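Local coordinates for protein type III Pentaketide Synthase (Neurospora crassa, PDB 3EUO) that builds pentaketides as a fungal type III polyketide synthase of the chalcone synthase family, probably by repeated acyl transfer, at residues A[109-114]-A[329-334]; A[193-198]-A[249-254]. All blocks are in the same frame, centred on the assembly; numbering follows the deposited sequence.

In the fold
Both contacts tie the N-terminal to the C-terminal half of the chalcone synthase-type, thiolase-like fold, and their order along the chain is nested: 109-114, 193-198, 249-254, 329-334. Contact 1 is buried, its centre about 7 Å from that of the chain, and joins the loop following strand 105-109 of the mixed central sheet to the loop leading into helix 334-342. Contact 2 lies nearer the surface, about 18 Å out, where the approach to helix 197-200 meets strand 249-254 of a small antiparallel hairpin. Their centres are about 15 Å apart, but Trp250 closes the distance by packing on Asp113 and Ser114. Trp250 also hydrogen-bonds Ser114 of the second subunit, bringing the dimer interface to this junction.

Contact 1: residues A[109-114]-A[329-334]; sequences TTCTDS and NSSSAT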
ATOM      1  N   THR A 109       1.808  -6.839   2.996  1.00 11.68           N
ATOM      2  CA  THR A 109       2.713  -5.736   3.289  1.00 11.69           C
ATOM      3  C   THR A 109       4.146  -6.097   2.917  1.00 11.61           C
ATOM      4  O   THR A 109       4.527  -7.272   2.921  1.00 11.99           O
ATOM      5  CB  THR A 109       2.585  -5.284   4.768  1.00 12.12           C
ATOM      6  OG1 THR A 109       3.300  -4.057   4.977  1.00 13.23           O
ATOM      7  CG2 THR A 109       3.082  -6.347   5.724  1.00 12.35           C
ATOM      8  N   THR A 110       4.911  -5.073   2.553  1.00 11.20           N
ATOM      9  CA  THR A 110       6.366  -5.159   2.416  1.00 10.66           C
ATOM     10  C   THR A 110       6.929  -3.747   2.373  1.00 11.00           C
ATOM     11  O   THR A 110       6.253  -2.833   1.918  1.00 11.16           O
ATOM     12  CB  THR A 110       6.817  -5.940   1.150  1.00 10.52           C
ATOM     13  OG1 THR A 110       8.239  -6.139   1.196  1.00 11.23           O
ATOM     14  CG2 THR A 110       6.441  -5.197  -0.146  1.00 10.76           C
ATOM     15  N   CYS A 111       8.150  -3.561   2.861  1.00 11.37           N
ATOM     16  CA  CYS A 111       8.832  -2.284   2.635  1.00 11.70           C
ATOM     17  C   CYS A 111      10.117  -2.486   1.835  1.00 11.96           C
ATOM     18  O   CYS A 111      10.896  -1.547   1.672  1.00 12.50           O
ATOM     19  CB  CYS A 111       9.114  -1.570   3.957  1.00 12.21           C
ATOM     20  SG  CYS A 111      10.247  -2.470   5.016  1.00 13.36           S
ATOM     21  N   THR A 112      10.320  -3.700   1.323  1.00 11.93           N
ATOM     22  CA  THR A 112      11.587  -4.046   0.659  1.00 11.61           C
ATOM     23  C   THR A 112      11.422  -4.356  -0.840  1.00 11.81           C
ATOM     24  O   THR A 112      12.299  -4.968  -1.482  1.00 11.08           O
ATOM     25  CB  THR A 112      12.307  -5.179   1.399  1.00 12.14           C
ATOM     26  OG1 THR A 112      11.388  -6.251   1.662  1.00 10.96           O
ATOM     27  CG2 THR A 112      12.876  -4.666   2.722  1.00 12.08           C
ATOM     28  N   ASP A 113      10.296  -3.908  -1.380  1.00 11.32           N
ATOM     29  CA  ASP A 113      10.001  -3.974  -2.804  1.00 11.76           C
ATOM     30  C   ASP A 113       9.058  -2.851  -3.225  1.00 11.60           C
ATOM     31  O   ASP A 113       8.267  -2.343  -2.424  1.00 11.76           O
ATOM     32  CB  ASP A 113       9.347  -5.312  -3.172  1.00 11.29           C
ATOM     33  CG  ASP A 113       9.316  -5.546  -4.677  1.00 12.66           C
ATOM     34  OD1 ASP A 113      10.393  -5.436  -5.302  1.00 12.45           O
ATOM     35  OD2 ASP A 113       8.234  -5.834  -5.234  1.00 12.60           O
ATOM     36  N   SER A 114       9.142  -2.487  -4.499  1.00 11.80           N
ATOM     37  CA  SER A 114       8.136  -1.662  -5.158  1.00 11.53           C
ATOM     38  C   SER A 114       7.925  -2.238  -6.548  1.00 11.68           C
ATOM     39  O   SER A 114       8.893  -2.532  -7.253  1.00 11.37           O
ATOM     40  CB  SER A 114       8.601  -0.211  -5.271  1.00 11.88           C
ATOM     41  OG  SER A 114       7.664   0.551  -6.008  1.00 11.40           O
ATOM     42  N   ASN A 329      15.664  -9.602  13.066  1.00 12.58           N
ATOM     43  CA  ASN A 329      14.492  -8.754  12.850  1.00 12.67           C
ATOM     44  C   ASN A 329      14.084  -8.813  11.376  1.00 12.75           C
ATOM     45  O   ASN A 329      14.747  -8.226  10.521  1.00 12.55           O
ATOM     46  CB  ASN A 329      14.828  -7.313  13.291  1.00 12.41           C
ATOM     47  CG  ASN A 329      13.725  -6.301  12.983  1.00 13.66           C
ATOM     48  OD1 ASN A 329      12.722  -6.616  12.353  1.00 15.52           O
ATOM     49  ND2 ASN A 329      13.933  -5.059  13.419  1.00 13.77           N
ATOM     50  N   SER A 330      12.988  -9.518  11.085  1.00 12.99           N
ATOM     51  CA  SER A 330      12.516  -9.685   9.705  1.00 13.00           C
ATOM     52  C   SER A 330      11.457  -8.642   9.343  1.00 13.26           C
ATOM     53  O   SER A 330      10.568  -8.910   8.531  1.00 12.76           O
ATOM     54  CB  SER A 330      11.968 -11.105   9.481  1.00 13.29           C
ATOM     55  OG  SER A 330      12.940 -12.087   9.799  1.00 14.23           O
ATOM     56  N   SER A 331      11.577  -7.454   9.944  1.00 13.02           N
ATOM     57  CA  SER A 331      10.651  -6.341   9.720  1.00 13.04           C
ATOM     58  C   SER A 331       9.186  -6.798   9.881  1.00 12.81           C
ATOM     59  O   SER A 331       8.867  -7.484  10.856  1.00 12.86           O
ATOM     60  CB  SER A 331      10.946  -5.665   8.374  1.00 13.04           C
ATOM     61  OG  SER A 331      10.092  -4.561   8.141  1.00 12.77           O
ATOM     62  N   SER A 332       8.310  -6.463   8.934  1.00 12.66           N
ATOM     63  CA  SER A 332       6.875  -6.741   9.083  1.00 12.82           C
ATOM     64  C   SER A 332       6.511  -8.227   9.217  1.00 12.69           C
ATOM     65  O   SER A 332       5.431  -8.555   9.711  1.00 12.65           O
ATOM     66  CB  SER A 332       6.080  -6.137   7.917  1.00 13.17           C
ATOM     67  OG  SER A 332       6.328  -6.854   6.719  1.00 13.78           O
ATOM     68  N   ALA A 333       7.407  -9.109   8.768  1.00 12.40           N
ATOM     69  CA  ALA A 333       7.144 -10.558   8.779  1.00 12.64           C
ATOM     70  C   ALA A 333       7.369 -11.216  10.145  1.00 12.86           C
ATOM     71  O   ALA A 333       6.948 -12.357  10.366  1.00 12.45           O
ATOM     72  CB  ALA A 333       7.982 -11.258   7.703  1.00 12.84           C
ATOM     73  N   THR A 334       8.015 -10.504  11.064  1.00 12.96           N
ATOM     74  CA  THR A 334       8.426 -11.124  12.321  1.00 13.73           C
ATOM     75  C   THR A 334       7.259 -11.400  13.263  1.00 13.41           C
ATOM     76  O   THR A 334       7.251 -12.422  13.955  1.00 13.34           O
ATOM     77  CB  THR A 334       9.475 -10.286  13.079  1.00 14.14           C
ATOM     78  OG1 THR A 334      10.480  -9.838  12.166  1.00 15.26           O
ATOM     79  CG2 THR A 334      10.135 -11.123  14.173  1.00 14.93           C
TER
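Thr109 and Cys111 meet Ser332 and Ser331 without one hydrogen bond between the two segments, although the facing side chains carry hydroxyls and a thiol. The methyl CG2 of Thr109 lies 3.4 Å from Ser332 OG and 3.7 Å from Ser332 CB, a plain van der Waals touch. Two residues further along, Cys111 SG approaches Ser331 OG at 3.8 Å; with OG trans to the backbone N (chi1 -178°), it is the hydroxyl of Ser331 that meets the sulfur. Glu175 is the polar link: one carboxylate oxygen bonds Ser332 OG, the other Cys111 N and the hydroxyls of Thr110 and Thr112. Each loop is also stiffened from within. Thr112 N donates to Thr110 OG1 (3.2 Å) in an ST turn, nearly straight at 168°, while Ser331 N donates to Asn329 OD1 (2.8 Å) in an Asx turn. Thr334 N and OG1 both reach Ser331 O from one face of its plane. The Asx turn leaves Asn329 ND2 bonded to the oxidised Cys143, a 3-sulfinoalanine, consistent with the asparagine of the family's Cys-His-Asn triad. Glu175 thus bridges the loops by bonding Ser332 OG, Cys111 N and two threonine hydroxyls, and the direct contact contributes shape rather than bonds.

Contact 2: residues A[193-198]-A[249-254]; sequences ETRIGI and GWKVVL
Arg195 NH2 reaches Val252 O on strand 249-254, while Glu193, two residues before the arginine, holds NH1 in a salt bridge. Its OE2 lies 2.5 Å from Arg195 NH1, unusually short, so the exact geometry is doubtful. Bent at chi3 (61°), the Arg195 chain carries NH2 to 2.9 Å from Val252 O, a weak hydrogen bond because its angle is only 122°. A water reinforces it, accepting from NH1 and donating to Val252 O at 2.7 Å. NH2 also lies against Lys251 CB (3.7 Å), while the lysine amine bonds Ser183 and Ser187 of helix 181-191. The arginine has a second acidic mate, as NE salt-bridges Glu184. A leucine in place of Arg195 would probably leave Glu193 and Glu184 without this cationic partner and lose both the weak bond to Val252 O and the water bridge. Next, Ile196 lays CG1 across Leu254 CD2 at 3.8 Å, the two side chains crossing at about a right angle. Gly197 follows, where a CB would crowd Val252 CG2. One guanidinium therefore joins two carboxylates to a strand carbonyl, and the acids probably ease its proximity to the Lys251 amine, 5.9 Å from Arg195 NH2 to Lys251 NZ.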
ATOM      1  N   GLU A 193      28.910   7.128   8.921  1.00 18.06           N
ATOM      2  CA  GLU A 193      27.855   7.049   9.933  1.00 19.01           C
ATOM      3  C   GLU A 193      27.711   5.619  10.429  1.00 17.94           C
ATOM      4  O   GLU A 193      27.911   4.657   9.679  1.00 17.17           O
ATOM      5  CB  GLU A 193      26.506   7.631   9.465  1.00 19.33           C
ATOM      6  CG  GLU A 193      26.026   7.169   8.129  1.00 22.28           C
ATOM      7  CD  GLU A 193      24.550   7.490   7.858  1.00 21.82           C
ATOM      8  OE1 GLU A 193      23.786   7.824   8.790  1.00 25.80           O
ATOM      9  OE2 GLU A 193      24.148   7.371   6.690  1.00 27.82           O
ATOM     10  N   THR A 194      27.395   5.496  11.709  1.00 17.52           N
ATOM     11  CA  THR A 194      27.223   4.193  12.329  1.00 17.58           C
ATOM     12  C   THR A 194      25.805   3.712  12.039  1.00 17.09           C
ATOM     13  O   THR A 194      24.862   4.014  12.777  1.00 17.45           O
ATOM     14  CB  THR A 194      27.516   4.245  13.839  1.00 17.97           C
ATOM     15  OG1 THR A 194      26.606   5.151  14.468  1.00 22.31           O
ATOM     16  CG2 THR A 194      28.913   4.754  14.076  1.00 16.75           C
ATOM     17  N   ARG A 195      25.672   2.994  10.930  1.00 15.69           N
ATOM     18  CA  ARG A 195      24.397   2.470  10.463  1.00 14.94           C
ATOM     19  C   ARG A 195      24.296   1.009  10.867  1.00 14.53           C
ATOM     20  O   ARG A 195      25.006   0.164  10.328  1.00 14.64           O
ATOM     21  CB  ARG A 195      24.314   2.592   8.939  1.00 14.65           C
ATOM     22  CG  ARG A 195      24.553   4.001   8.434  1.00 14.21           C
ATOM     23  CD  ARG A 195      24.545   4.054   6.915  1.00 13.35           C
ATOM     24  NE  ARG A 195      23.258   3.634   6.366  1.00 12.57           N
ATOM     25  CZ  ARG A 195      22.194   4.428   6.240  1.00 13.47           C
ATOM     26  NH1 ARG A 195      22.252   5.706   6.604  1.00 13.31           N
ATOM     27  NH2 ARG A 195      21.070   3.944   5.725  1.00 13.11           N
ATOM     28  N   ILE A 196      23.403   0.714  11.809  1.00 14.44           N
ATOM     29  CA  ILE A 196      23.361  -0.621  12.421  1.00 14.28           C
ATOM     30  C   ILE A 196      22.379  -1.609  11.782  1.00 14.07           C
ATOM     31  O   ILE A 196      22.279  -2.752  12.232  1.00 14.16           O
ATOM     32  CB  ILE A 196      23.116  -0.544  13.951  1.00 14.41           C
ATOM     33  CG1 ILE A 196      21.658  -0.157  14.257  1.00 14.49           C
ATOM     34  CG2 ILE A 196      24.103   0.432  14.609  1.00 15.24           C
ATOM     35  CD1 ILE A 196      21.231  -0.485  15.684  1.00 17.18           C
ATOM     36  N   GLY A 197      21.670  -1.176  10.740  1.00 14.25           N
ATOM     37  CA  GLY A 197      20.688  -2.019  10.052  1.00 14.52           C
ATOM     38  C   GLY A 197      21.212  -3.391   9.653  1.00 14.77           C
ATOM     39  O   GLY A 197      20.524  -4.397   9.837  1.00 15.36           O
ATOM     40  N   ILE A 198      22.436  -3.442   9.134  1.00 14.70           N
ATOM     41  CA  ILE A 198      23.014  -4.717   8.686  1.00 14.43           C
ATOM     42  C   ILE A 198      23.324  -5.698   9.821  1.00 14.46           C
ATOM     43  O   ILE A 198      23.544  -6.881   9.571  1.00 15.18           O
ATOM     44  CB  ILE A 198      24.261  -4.536   7.771  1.00 14.81           C
ATOM     45  CG1 ILE A 198      25.363  -3.735   8.478  1.00 14.38           C
ATOM     46  CG2 ILE A 198      23.834  -3.916   6.457  1.00 13.89           C
ATOM     47  CD1 ILE A 198      26.738  -3.804   7.777  1.00 14.94           C
ATOM     48  N   GLY A 249      18.082   0.905  -3.600  1.00 14.41           N
ATOM     49  CA  GLY A 249      17.052   0.252  -2.788  1.00 14.19           C
ATOM     50  C   GLY A 249      16.401   1.227  -1.827  1.00 13.75           C
ATOM     51  O   GLY A 249      15.829   2.232  -2.253  1.00 13.86           O
ATOM     52  N   TRP A 250      16.480   0.917  -0.532  1.00 13.43           N
ATOM     53  CA  TRP A 250      16.011   1.812   0.518  1.00 13.14           C
ATOM     54  C   TRP A 250      17.074   1.950   1.598  1.00 13.02           C
ATOM     55  O   TRP A 250      17.671   0.953   2.028  1.00 13.07           O
ATOM     56  CB  TRP A 250      14.694   1.316   1.137  1.00 12.95           C
ATOM     57  CG  TRP A 250      13.526   1.364   0.199  1.00 12.07           C
ATOM     58  CD1 TRP A 250      12.543   2.318   0.156  1.00 11.97           C
ATOM     59  CD2 TRP A 250      13.213   0.419  -0.838  1.00 12.12           C
ATOM     60  NE1 TRP A 250      11.642   2.021  -0.840  1.00 12.55           N
ATOM     61  CE2 TRP A 250      12.031   0.865  -1.466  1.00 12.58           C
ATOM     62  CE3 TRP A 250      13.814  -0.767  -1.290  1.00 12.73           C
ATOM     63  CZ2 TRP A 250      11.436   0.171  -2.534  1.00 13.19           C
ATOM     64  CZ3 TRP A 250      13.232  -1.451  -2.361  1.00 12.77           C
ATOM     65  CH2 TRP A 250      12.050  -0.977  -2.966  1.00 12.55           C
ATOM     66  N   LYS A 251      17.310   3.193   2.023  1.00 13.09           N
ATOM     67  CA  LYS A 251      18.275   3.492   3.080  1.00 13.12           C
ATOM     68  C   LYS A 251      17.585   3.627   4.429  1.00 13.47           C
ATOM     69  O   LYS A 251      16.632   4.400   4.576  1.00 12.98           O
ATOM     70  CB  LYS A 251      19.033   4.786   2.773  1.00 13.22           C
ATOM     71  CG  LYS A 251      19.799   4.791   1.449  1.00 12.70           C
ATOM     72  CD  LYS A 251      21.128   4.050   1.548  1.00 14.61           C
ATOM     73  CE  LYS A 251      21.955   4.291   0.305  1.00 15.05           C
ATOM     74  NZ  LYS A 251      23.176   3.427   0.260  1.00 15.13           N
ATOM     75  N   VAL A 252      18.075   2.876   5.411  1.00 13.85           N
ATOM     76  CA  VAL A 252      17.536   2.914   6.770  1.00 14.86           C
ATOM     77  C   VAL A 252      17.751   4.288   7.414  1.00 15.31           C
ATOM     78  O   VAL A 252      18.828   4.862   7.301  1.00 15.28           O
ATOM     79  CB  VAL A 252      18.197   1.836   7.653  1.00 15.32           C
ATOM     80  CG1 VAL A 252      17.771   1.987   9.104  1.00 15.12           C
ATOM     81  CG2 VAL A 252      17.846   0.441   7.147  1.00 15.50           C
ATOM     82  N   VAL A 253      16.708   4.815   8.055  1.00 15.37           N
ATOM     83  CA  VAL A 253      16.837   5.975   8.939  1.00 16.27           C
ATOM     84  C   VAL A 253      16.567   5.454  10.351  1.00 16.98           C
ATOM     85  O   VAL A 253      15.559   4.791  10.592  1.00 16.45           O
ATOM     86  CB  VAL A 253      15.843   7.121   8.574  1.00 16.36           C
ATOM     87  CG1 VAL A 253      15.930   8.270   9.588  1.00 16.06           C
ATOM     88  CG2 VAL A 253      16.121   7.646   7.166  1.00 16.62           C
ATOM     89  N   LEU A 254      17.492   5.728  11.268  1.00 17.75           N
ATOM     90  CA  LEU A 254      17.389   5.226  12.632  1.00 18.99           C
ATOM     91  C   LEU A 254      18.161   6.133  13.590  1.00 19.37           C
ATOM     92  O   LEU A 254      19.387   6.260  13.503  1.00 19.71           O
ATOM     93  CB  LEU A 254      17.884   3.775  12.707  1.00 18.90           C
ATOM     94  CG  LEU A 254      17.888   3.004  14.030  1.00 20.34           C
ATOM     95  CD1 LEU A 254      16.512   2.988  14.712  1.00 20.56           C
ATOM     96  CD2 LEU A 254      18.369   1.588  13.781  1.00 20.10           C
TER
HETATM   97  O   HOH W   1      19.657   7.180   6.168  1.00 20.74           O